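Local coordinates for protein alkylhalidase CmlS (Streptomyces venezuelae, PDB 3I3L) that is a flavin-dependent halogenase of chloramphenicol biosynthesis that carries FAD covalently attached through a flavin-aspartate bond, at residues 432-435 with 436-440; 448-452 with 453-457. One frame throughout, in Å; residues are numbered along the deposited sequence.

Interaction 1: 432-435 with 436-440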
ATOM      1  N   ALA A 432      10.180   2.061 -11.519  1.00 50.04           N
ATOM      2  CA  ALA A 432       9.601   0.771 -11.760  1.00 47.27           C
ATOM      3  C   ALA A 432      10.515  -0.004 -12.633  1.00 45.92           C
ATOM      4  O   ALA A 432      10.598  -1.255 -12.563  1.00 44.06           O
ATOM      5  CB  ALA A 432       8.260   0.897 -12.421  1.00 47.66           C
ATOM      6  N   SER A 433      11.163   0.739 -13.513  1.00 43.86           N
ATOM      7  CA  SER A 433      12.163   0.177 -14.389  1.00 42.95           C
ATOM      8  C   SER A 433      13.292  -0.425 -13.526  1.00 41.48           C
ATOM      9  O   SER A 433      13.863  -1.474 -13.832  1.00 40.83           O
ATOM     10  CB  SER A 433      12.685   1.286 -15.293  1.00 42.36           C
ATOM     11  OG  SER A 433      13.091   0.714 -16.491  1.00 43.88           O
ATOM     12  N   THR A 434      13.540   0.236 -12.408  1.00 40.75           N
ATOM     13  CA  THR A 434      14.561  -0.151 -11.506  1.00 40.74           C
ATOM     14  C   THR A 434      14.208  -1.469 -10.856  1.00 40.08           C
ATOM     15  O   THR A 434      15.006  -2.408 -10.932  1.00 38.78           O
ATOM     16  CB  THR A 434      14.841   0.951 -10.481  1.00 41.50           C
ATOM     17  OG1 THR A 434      15.447   2.068 -11.159  1.00 45.16           O
ATOM     18  CG2 THR A 434      15.807   0.461  -9.414  1.00 43.07           C
ATOM     19  N   MET A 435      13.016  -1.533 -10.246  1.00 38.16           N
ATOM     20  CA  MET A 435      12.532  -2.711  -9.581  1.00 37.01           C
ATOM     21  C   MET A 435      12.609  -3.930 -10.482  1.00 34.35           C
ATOM     22  O   MET A 435      13.101  -4.939 -10.057  1.00 33.78           O
ATOM     23  CB  MET A 435      11.102  -2.528  -9.075  1.00 37.03           C
ATOM     24  CG  MET A 435      10.986  -1.764  -7.741  1.00 42.70           C
ATOM     25  SD  MET A 435       9.304  -1.888  -6.960  1.00 50.19           S
ATOM     26  CE  MET A 435       8.658  -3.255  -7.851  1.00 17.11           C
ATOM     27  N   ILE A 436      12.153  -3.797 -11.727  1.00 33.15           N
ATOM     28  CA  ILE A 436      12.068  -4.894 -12.666  1.00 33.89           C
ATOM     29  C   ILE A 436      13.450  -5.426 -12.978  1.00 33.94           C
ATOM     30  O   ILE A 436      13.654  -6.640 -12.965  1.00 32.11           O
ATOM     31  CB  ILE A 436      11.308  -4.520 -13.978  1.00 34.76           C
ATOM     32  CG1 ILE A 436       9.809  -4.248 -13.706  1.00 36.86           C
ATOM     33  CG2 ILE A 436      11.473  -5.604 -15.087  1.00 34.24           C
ATOM     34  CD1 ILE A 436       8.979  -3.789 -14.971  1.00 37.45           C
ATOM     35  N   ALA A 437      14.378  -4.524 -13.273  1.00 34.76           N
ATOM     36  CA  ALA A 437      15.789  -4.886 -13.523  1.00 35.67           C
ATOM     37  C   ALA A 437      16.413  -5.614 -12.347  1.00 36.59           C
ATOM     38  O   ALA A 437      17.001  -6.686 -12.517  1.00 39.09           O
ATOM     39  CB  ALA A 437      16.629  -3.636 -13.852  1.00 36.40           C
ATOM     40  N   ILE A 438      16.313  -5.051 -11.152  1.00 36.45           N
ATOM     41  CA  ILE A 438      16.845  -5.727  -9.972  1.00 33.76           C
ATOM     42  C   ILE A 438      16.223  -7.125  -9.827  1.00 34.22           C
ATOM     43  O   ILE A 438      16.940  -8.110  -9.566  1.00 33.48           O
ATOM     44  CB  ILE A 438      16.590  -4.888  -8.728  1.00 36.15           C
ATOM     45  CG1 ILE A 438      17.367  -3.577  -8.797  1.00 36.98           C
ATOM     46  CG2 ILE A 438      16.972  -5.639  -7.473  1.00 35.51           C
ATOM     47  CD1 ILE A 438      17.169  -2.761  -7.521  1.00 37.55           C
ATOM     48  N   GLY A 439      14.907  -7.250 -10.036  1.00 31.00           N
ATOM     49  CA  GLY A 439      14.272  -8.508  -9.837  1.00 30.35           C
ATOM     50  C   GLY A 439      14.284  -9.492 -10.987  1.00 31.97           C
ATOM     51  O   GLY A 439      13.722 -10.591 -10.894  1.00 31.17           O
ATOM     52  N   ARG A 440      14.944  -9.125 -12.072  1.00 33.60           N
ATOM     53  CA  ARG A 440      14.975  -9.938 -13.282  1.00 35.41           C
ATOM     54  C   ARG A 440      15.662 -11.274 -13.030  1.00 35.71           C
ATOM     55  O   ARG A 440      16.796 -11.308 -12.568  1.00 35.94           O
ATOM     56  CB  ARG A 440      15.724  -9.161 -14.380  1.00 37.19           C
ATOM     57  CG  ARG A 440      15.824  -9.899 -15.725  1.00 41.33           C
ATOM     58  CD  ARG A 440      16.521  -9.029 -16.844  1.00 50.66           C
ATOM     59  NE  ARG A 440      16.058  -7.621 -16.928  1.00 50.73           N
ATOM     60  CZ  ARG A 440      14.876  -7.236 -17.433  1.00 55.06           C
ATOM     61  NH1 ARG A 440      13.998  -8.137 -17.892  1.00 55.05           N
ATOM     62  NH2 ARG A 440      14.556  -5.942 -17.466  1.00 52.73           N
TER

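Interaction 2: 448-452 with 453-457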
ATOM      1  N   ASP A 448      12.651 -23.554 -11.111  1.00 47.30           N
ATOM      2  CA  ASP A 448      13.070 -23.763  -9.735  1.00 47.10           C
ATOM      3  C   ASP A 448      14.586 -23.611  -9.609  1.00 46.49           C
ATOM      4  O   ASP A 448      15.154 -23.685  -8.523  1.00 47.91           O
ATOM      5  CB  ASP A 448      12.585 -25.115  -9.239  1.00 46.63           C
ATOM      6  CG  ASP A 448      12.102 -25.068  -7.803  1.00 49.30           C
ATOM      7  OD1 ASP A 448      12.405 -24.071  -7.111  1.00 51.41           O
ATOM      8  OD2 ASP A 448      11.444 -26.047  -7.342  1.00 51.96           O
ATOM      9  N   ASP A 449      15.233 -23.370 -10.732  1.00 47.41           N
ATOM     10  CA  ASP A 449      16.629 -22.928 -10.750  1.00 47.84           C
ATOM     11  C   ASP A 449      16.813 -21.611 -10.017  1.00 47.10           C
ATOM     12  O   ASP A 449      17.920 -21.299  -9.546  1.00 48.88           O
ATOM     13  CB  ASP A 449      17.116 -22.783 -12.191  1.00 48.59           C
ATOM     14  CG  ASP A 449      17.614 -24.106 -12.780  1.00 51.16           C
ATOM     15  OD1 ASP A 449      17.624 -25.100 -12.037  1.00 54.62           O
ATOM     16  OD2 ASP A 449      18.008 -24.144 -13.971  1.00 49.69           O
ATOM     17  N   PHE A 450      15.733 -20.834  -9.928  1.00 45.46           N
ATOM     18  CA  PHE A 450      15.789 -19.474  -9.371  1.00 42.30           C
ATOM     19  C   PHE A 450      16.143 -19.465  -7.898  1.00 42.42           C
ATOM     20  O   PHE A 450      15.513 -20.170  -7.094  1.00 40.45           O
ATOM     21  CB  PHE A 450      14.434 -18.767  -9.529  1.00 40.94           C
ATOM     22  CG  PHE A 450      14.367 -17.457  -8.828  1.00 37.71           C
ATOM     23  CD1 PHE A 450      14.854 -16.316  -9.427  1.00 36.16           C
ATOM     24  CD2 PHE A 450      13.839 -17.369  -7.568  1.00 37.72           C
ATOM     25  CE1 PHE A 450      14.802 -15.144  -8.790  1.00 36.40           C
ATOM     26  CE2 PHE A 450      13.787 -16.189  -6.906  1.00 39.23           C
ATOM     27  CZ  PHE A 450      14.255 -15.063  -7.510  1.00 38.26           C
ATOM     28  N   SER A 451      17.128 -18.635  -7.548  1.00 42.16           N
ATOM     29  CA  SER A 451      17.402 -18.298  -6.156  1.00 42.36           C
ATOM     30  C   SER A 451      17.451 -16.780  -6.025  1.00 40.34           C
ATOM     31  O   SER A 451      17.855 -16.104  -6.937  1.00 42.55           O
ATOM     32  CB  SER A 451      18.727 -18.922  -5.692  1.00 41.84           C
ATOM     33  OG  SER A 451      19.767 -18.562  -6.598  1.00 44.82           O
ATOM     34  N   GLU A 452      17.070 -16.254  -4.883  1.00 40.20           N
ATOM     35  CA  GLU A 452      17.075 -14.798  -4.695  1.00 40.96           C
ATOM     36  C   GLU A 452      18.471 -14.213  -4.746  1.00 39.69           C
ATOM     37  O   GLU A 452      18.654 -13.031  -5.048  1.00 38.66           O
ATOM     38  CB  GLU A 452      16.332 -14.401  -3.411  1.00 40.88           C
ATOM     39  CG  GLU A 452      14.817 -14.633  -3.543  1.00 44.78           C
ATOM     40  CD  GLU A 452      14.015 -14.033  -2.415  1.00 49.61           C
ATOM     41  OE1 GLU A 452      14.553 -13.145  -1.720  1.00 51.91           O
ATOM     42  OE2 GLU A 452      12.839 -14.439  -2.229  1.00 48.94           O
ATOM     43  N   ALA A 453      19.465 -15.047  -4.466  1.00 39.46           N
ATOM     44  CA  ALA A 453      20.851 -14.597  -4.554  1.00 37.77           C
ATOM     45  C   ALA A 453      21.288 -14.262  -5.992  1.00 37.12           C
ATOM     46  O   ALA A 453      22.181 -13.419  -6.196  1.00 37.48           O
ATOM     47  CB  ALA A 453      21.782 -15.637  -3.905  1.00 38.34           C
ATOM     48  N   GLU A 454      20.652 -14.877  -6.993  1.00 34.78           N
ATOM     49  CA  GLU A 454      20.960 -14.525  -8.388  1.00 32.94           C
ATOM     50  C   GLU A 454      20.540 -13.067  -8.695  1.00 33.65           C
ATOM     51  O   GLU A 454      20.927 -12.500  -9.710  1.00 32.70           O
ATOM     52  CB  GLU A 454      20.291 -15.502  -9.342  1.00 33.95           C
ATOM     53  CG  GLU A 454      18.851 -15.083  -9.783  1.00 37.89           C
ATOM     54  CD  GLU A 454      18.138 -16.172 -10.555  1.00 41.80           C
ATOM     55  OE1 GLU A 454      17.463 -15.858 -11.582  1.00 38.25           O
ATOM     56  OE2 GLU A 454      18.237 -17.350 -10.133  1.00 46.69           O
ATOM     57  N   LEU A 455      19.784 -12.443  -7.787  1.00 33.26           N
ATOM     58  CA  LEU A 455      19.369 -11.043  -7.970  1.00 33.95           C
ATOM     59  C   LEU A 455      20.397 -10.085  -7.393  1.00 33.73           C
ATOM     60  O   LEU A 455      20.306  -8.878  -7.627  1.00 32.51           O
ATOM     61  CB  LEU A 455      18.017 -10.787  -7.254  1.00 31.33           C
ATOM     62  CG  LEU A 455      16.830 -11.640  -7.722  1.00 31.36           C
ATOM     63  CD1 LEU A 455      15.558 -11.141  -7.007  1.00 29.59           C
ATOM     64  CD2 LEU A 455      16.656 -11.613  -9.234  1.00 27.86           C
ATOM     65  N   ASN A 456      21.318 -10.604  -6.569  1.00 33.75           N
ATOM     66  CA  ASN A 456      22.256  -9.726  -5.851  1.00 33.88           C
ATOM     67  C   ASN A 456      23.135  -8.866  -6.730  1.00 32.64           C
ATOM     68  O   ASN A 456      23.467  -7.766  -6.352  1.00 33.87           O
ATOM     69  CB  ASN A 456      23.128 -10.496  -4.838  1.00 34.48           C
ATOM     70  CG  ASN A 456      22.346 -10.882  -3.612  1.00 37.77           C
ATOM     71  OD1 ASN A 456      22.666 -11.834  -2.868  1.00 38.85           O
ATOM     72  ND2 ASN A 456      21.285 -10.175  -3.410  1.00 36.21           N
ATOM     73  N   PRO A 457      23.545  -9.367  -7.906  1.00 31.75           N
ATOM     74  CA  PRO A 457      24.428  -8.512  -8.683  1.00 31.14           C
ATOM     75  C   PRO A 457      23.719  -7.287  -9.215  1.00 31.79           C
ATOM     76  O   PRO A 457      24.291  -6.169  -9.180  1.00 30.81           O
ATOM     77  CB  PRO A 457      24.897  -9.447  -9.839  1.00 31.08           C
ATOM     78  CG  PRO A 457      24.852 -10.816  -9.235  1.00 30.97           C
ATOM     79  CD  PRO A 457      23.535 -10.753  -8.427  1.00 32.21           C
TER

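Interaction 1: 432-435 with 436-440
Ile438 N donates to Thr434 O at 3.0 Å in a bond that is almost perfectly straight, 178° at the hydrogen. The next amide, Gly439 N, reaches Met435 O at 2.9 Å with more bend, and Ile436 N and Ala437 N bind Ala432 O and Ser433 O in turn. Four successive i to i+4 bonds make this piece of chain alpha-helical; Arg440 N bonds to Ala437 O, 3.2 Å away, in a tighter i to i+3 step.

The two isoleucines lay their longer branches along this scaffold. In Ile438 the first torsion sets CG1 beside its own backbone N (chi1 -65°), which brings CG1 to 3.4 Å from Thr434 O, the carbonyl already engaged by the amide. Ile436, two residues earlier, repeats the pattern, its CG1 lying 3.3 Å from Ala432 O. On the side that meets helix 456-471 the methyl Thr434 CG2 meets Ile438 CD1 at 4.0 Å, the two side chains running alongside each other in the same direction. Thr434 OG1 lies on the other branch and is hydrogen-bonded to Asp430 O, one turn back, so the threonine divides its polar and apolar ends.

Helix 430-439 is packed on several fronts. Ala432, Met435 and Ile436 meet phenylalanines of helix 352-382, Met435 and Ile436 also rest on Trp105 of strand 105-108, and Thr434 and Ile438 touch Trp462 and Arg459 of helix 456-471, while Gly439 is tied by its backbone to Thr106.

Interaction 2: 448-452 with 453-457
The Phe450 ring meets Leu455 at its edge, where CD2 of the leucine lies near the ring plane, 4.0 Å from Phe450 CE1. Glu454 approaches the same ring obliquely: its OE1 comes to 3.4 Å from Phe450 CD1, with the carboxylate turned 58° from the ring plane. The ring also stacks with that of His441.

The other carboxylate oxygen grips the backbone. Glu454 OE2 accepts Ser451 N at 3.1 Å, the donor sitting well above the carboxylate plane. What sends the group back along the chain is the first torsion of Glu454 (chi1 90°), which puts CG between the backbone N and the carbonyl carbon, 3.2 Å from Ser451 O; beyond CG the chain is extended.

The bond from Ser451 N to Glu454 OE2 is one half of a capping box, made at a short 3-10 lead-in to helix 456-471. In the backbone of that lead-in Glu454 N binds Ser451 O at 3.1 Å and Leu455 N binds Glu452 O at 3.0 Å, each an i to i+3 bond with the donor above the carbonyl plane, and Asn456 N continues the series onto Ala453 O. Leu455 CB passes 3.2 Å from Glu452 O.

Glu454 OE1 is held by Gln442 N and by a salt bridge to Arg443, so the carboxylate joins two parts of the loop ahead of the helix. An alanine here would remove the carboxylate and is likely to leave Ser451 N, Gln442 N and the Arg443 guanidinium without this partner. The Glu452 side chain turns to Ser108 OG through OE1, while its backbone N binds Asp221 OD2.

Overall arrangement
Interaction 1 comes first along the chain, on helix 430-439; interaction 2 follows at the entry to helix 456-471, and their centres lie 14 Å apart on the same side of the chain's centre. They meet where the first helix runs out: Leu455 CD2 packs 3.4 Å from Arg440 O and 3.5 Å from Ile438 O. Strand 105-108 serves both, through Thr106 at Gly439 and Ser108 at Glu452. Thus the connection between two consecutive helices is fastened to strand 105-108 of the large mixed sheet. Met435, in interaction 1, has its side chain about 12 Å from that of the FAD-binding Ser325.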